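Local coordinates for PhnB protein (Bacillus cereus, PDB 3OMS) that is of unproven function but belongs to the glyoxalase superfamily and may be a PhnB-like 3-demethylubiquinone-9 3-methyltransferase, at residues F99-A103 with G122-K127. Where two conformers were deposited one is given. Residues are numbered along the deposited sequence.
Sequences FHKLA and GWLNDK
Residues 99-103 of helix 92-103, with a backbone hydrogen bond from Ala103 N to Phe99 O (2.8 Å), run at 25° to the extended residues 122-125, the two segment axes 8.8 Å apart at closest approach. This is helix-on-sheet packing in the second βαβββ unit of a glyoxalase-type fold. Phe99 CA lies 7.6 Å from Gly122 CA, and Leu102 CA 5.3 Å from Asp126 CA; Asp126 is still extended (psi 180°) and the chain turns at Lys127 (-60/-20). Leu124 (chi1 and chi2 both p) points toward the helix: its CD2 lies 3.7 Å from the Phe99 ring centroid, 17° off the normal (CH-pi), and its CD1 3.9 Å from Leu102 CB. Phe99 CE1 is 3.7 Å from Gly122 CA, where an ideal CB would clash. The CA-to-CB bond of Trp123 points away; its side chain packs on Met16 of the second subunit. Asp126 CA makes a CA-H...O contact with Leu102 O (3.5 Å, 145° at H), and one water donates to Leu102 O (2.7 Å) while accepting from Lys127 N (2.9 Å) and Lys127 NZ (3.2 Å).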
ATOM      1  N   PHE A  99     -16.057   6.803   6.290  1.00 29.04           N
ATOM      2  CA  PHE A  99     -16.564   6.081   5.121  1.00 28.49           C
ATOM      3  C   PHE A  99     -17.304   7.034   4.154  1.00 28.63           C
ATOM      4  O   PHE A  99     -17.032   7.035   2.952  1.00 27.41           O
ATOM      5  CB  PHE A  99     -17.474   4.923   5.541  1.00 28.75           C
ATOM      6  CG  PHE A  99     -17.817   3.988   4.416  1.00 27.70           C
ATOM      7  CD1 PHE A  99     -16.970   2.933   4.095  1.00 28.62           C
ATOM      8  CD2 PHE A  99     -18.988   4.153   3.677  1.00 30.42           C
ATOM      9  CE1 PHE A  99     -17.286   2.060   3.071  1.00 30.43           C
ATOM     10  CE2 PHE A  99     -19.292   3.289   2.624  1.00 28.85           C
ATOM     11  CZ  PHE A  99     -18.467   2.267   2.334  1.00 29.32           C
ATOM     12  N   HIS A 100     -18.232   7.816   4.698  1.00 30.10           N
ATOM     13  CA  HIS A 100     -19.083   8.743   3.926  0.50 31.84           C
ATOM     14  C   HIS A 100     -18.223   9.768   3.201  1.00 30.89           C
ATOM     15  O   HIS A 100     -18.467  10.086   2.059  1.00 29.15           O
ATOM     16  CB  HIS A 100     -20.086   9.413   4.871  0.50 33.35           C
ATOM     17  CG  HIS A 100     -20.863  10.547   4.280  0.50 36.70           C
ATOM     18  ND1 HIS A 100     -21.823  10.375   3.307  0.50 37.90           N
ATOM     19  CD2 HIS A 100     -20.857  11.869   4.577  0.50 38.83           C
ATOM     20  CE1 HIS A 100     -22.366  11.546   3.025  0.50 41.18           C
ATOM     21  NE2 HIS A 100     -21.799  12.465   3.785  0.50 38.55           N
ATOM     22  N   LYS A 101     -17.185  10.245   3.883  1.00 29.41           N
ATOM     23  CA  LYS A 101     -16.304  11.201   3.251  1.00 29.61           C
ATOM     24  C   LYS A 101     -15.548  10.560   2.082  1.00 28.25           C
ATOM     25  O   LYS A 101     -15.464  11.143   1.000  1.00 28.82           O
ATOM     26  CB  LYS A 101     -15.341  11.823   4.284  1.00 30.30           C
ATOM     27  CG  LYS A 101     -16.052  12.884   5.192  1.00 34.32           C
ATOM     28  CD  LYS A 101     -15.066  13.460   6.184  1.00 39.44           C
ATOM     29  CE  LYS A 101     -15.553  14.629   7.077  1.00 46.68           C
ATOM     30  NZ  LYS A 101     -14.336  14.855   8.034  1.00 48.49           N
ATOM     31  N   LEU A 102     -14.965   9.383   2.322  1.00 26.80           N
ATOM     32  CA  LEU A 102     -14.177   8.659   1.292  1.00 27.19           C
ATOM     33  C   LEU A 102     -15.034   8.182   0.114  1.00 27.71           C
ATOM     34  O   LEU A 102     -14.544   8.073  -1.020  1.00 27.07           O
ATOM     35  CB  LEU A 102     -13.455   7.458   1.937  1.00 25.41           C
ATOM     36  CG  LEU A 102     -12.256   7.708   2.834  1.00 26.79           C
ATOM     37  CD1 LEU A 102     -11.905   6.400   3.607  1.00 27.74           C
ATOM     38  CD2 LEU A 102     -11.061   8.200   2.002  1.00 26.89           C
ATOM     39  N   ALA A 103     -16.318   7.901   0.386  1.00 28.06           N
ATOM     40  CA  ALA A 103     -17.257   7.481  -0.656  1.00 28.88           C
ATOM     41  C   ALA A 103     -17.618   8.580  -1.670  1.00 30.54           C
ATOM     42  O   ALA A 103     -18.145   8.241  -2.736  1.00 31.73           O
ATOM     43  CB  ALA A 103     -18.596   6.925   0.006  1.00 29.97           C
ATOM     44  N   GLY A 122     -16.807  -1.866   5.638  1.00 29.91           N
ATOM     45  CA  GLY A 122     -17.070  -1.454   4.264  1.00 29.54           C
ATOM     46  C   GLY A 122     -15.807  -1.379   3.464  1.00 28.43           C
ATOM     47  O   GLY A 122     -14.689  -1.288   4.028  1.00 27.83           O
ATOM     48  N   TRP A 123     -15.965  -1.360   2.145  1.00 27.74           N
ATOM     49  CA  TRP A 123     -14.817  -1.358   1.229  1.00 26.69           C
ATOM     50  C   TRP A 123     -15.203  -0.482   0.053  1.00 26.66           C
ATOM     51  O   TRP A 123     -16.280  -0.618  -0.519  1.00 26.84           O
ATOM     52  CB  TRP A 123     -14.500  -2.781   0.752  1.00 28.05           C
ATOM     53  CG  TRP A 123     -13.158  -2.984   0.125  1.00 29.85           C
ATOM     54  CD1 TRP A 123     -12.341  -2.050  -0.413  1.00 31.41           C
ATOM     55  CD2 TRP A 123     -12.477  -4.237  -0.018  1.00 38.33           C
ATOM     56  NE1 TRP A 123     -11.206  -2.641  -0.924  1.00 32.52           N
ATOM     57  CE2 TRP A 123     -11.267  -3.985  -0.689  1.00 36.57           C
ATOM     58  CE3 TRP A 123     -12.769  -5.549   0.378  1.00 40.22           C
ATOM     59  CZ2 TRP A 123     -10.312  -5.001  -0.941  1.00 40.09           C
ATOM     60  CZ3 TRP A 123     -11.839  -6.570   0.084  1.00 43.69           C
ATOM     61  CH2 TRP A 123     -10.629  -6.278  -0.568  1.00 41.90           C
ATOM     62  N   LEU A 124     -14.343   0.464  -0.268  1.00 25.87           N
ATOM     63  CA  LEU A 124     -14.599   1.368  -1.385  1.00 25.23           C
ATOM     64  C   LEU A 124     -13.319   1.755  -2.084  1.00 25.72           C
ATOM     65  O   LEU A 124     -12.205   1.479  -1.562  1.00 25.47           O
ATOM     66  CB  LEU A 124     -15.274   2.641  -0.863  1.00 25.73           C
ATOM     67  CG  LEU A 124     -14.642   3.444   0.301  1.00 27.41           C
ATOM     68  CD1 LEU A 124     -13.435   4.251  -0.248  1.00 28.43           C
ATOM     69  CD2 LEU A 124     -15.690   4.402   0.891  1.00 29.47           C
ATOM     70  N   ASN A 125     -13.473   2.368  -3.258  1.00 25.19           N
ATOM     71  CA  ASN A 125     -12.412   3.169  -3.869  1.00 25.06           C
ATOM     72  C   ASN A 125     -12.755   4.611  -3.752  1.00 26.02           C
ATOM     73  O   ASN A 125     -13.895   4.990  -3.991  1.00 26.16           O
ATOM     74  CB  ASN A 125     -12.260   2.833  -5.356  1.00 25.52           C
ATOM     75  CG  ASN A 125     -11.879   1.381  -5.620  1.00 25.64           C
ATOM     76  OD1 ASN A 125     -12.317   0.809  -6.637  1.00 33.67           O
ATOM     77  ND2 ASN A 125     -11.017   0.812  -4.815  1.00 24.05           N
ATOM     78  N   ASP A 126     -11.817   5.445  -3.331  1.00 25.07           N
ATOM     79  CA  ASP A 126     -12.134   6.859  -3.211  1.00 25.27           C
ATOM     80  C   ASP A 126     -12.117   7.541  -4.599  1.00 25.47           C
ATOM     81  O   ASP A 126     -11.891   6.905  -5.650  1.00 27.16           O
ATOM     82  CB  ASP A 126     -11.231   7.518  -2.161  1.00 24.66           C
ATOM     83  CG  ASP A 126      -9.786   7.619  -2.609  1.00 25.16           C
ATOM     84  OD1 ASP A 126      -9.565   7.479  -3.845  1.00 24.13           O
ATOM     85  OD2 ASP A 126      -8.922   7.878  -1.725  1.00 26.42           O
ATOM     86  N   LYS A 127     -12.392   8.828  -4.613  1.00 28.72           N
ATOM     87  CA  LYS A 127     -12.490   9.583  -5.855  1.00 30.25           C
ATOM     88  C   LYS A 127     -11.186   9.557  -6.662  1.00 31.22           C
ATOM     89  O   LYS A 127     -11.178   9.926  -7.830  1.00 30.89           O
ATOM     90  CB  LYS A 127     -12.907  11.034  -5.596  1.00 31.75           C
ATOM     91  CG  LYS A 127     -11.893  11.928  -4.868  1.00 33.64           C
ATOM     92  CD  LYS A 127     -12.401  13.349  -4.681  1.00 40.27           C
ATOM     93  CE  LYS A 127     -13.448  13.480  -3.557  1.00 44.48           C
ATOM     94  NZ  LYS A 127     -13.036  13.267  -2.128  1.00 42.56           N
TER
HETATM   95  O   HOH W   1     -13.499  10.144  -2.324  1.00 19.26           O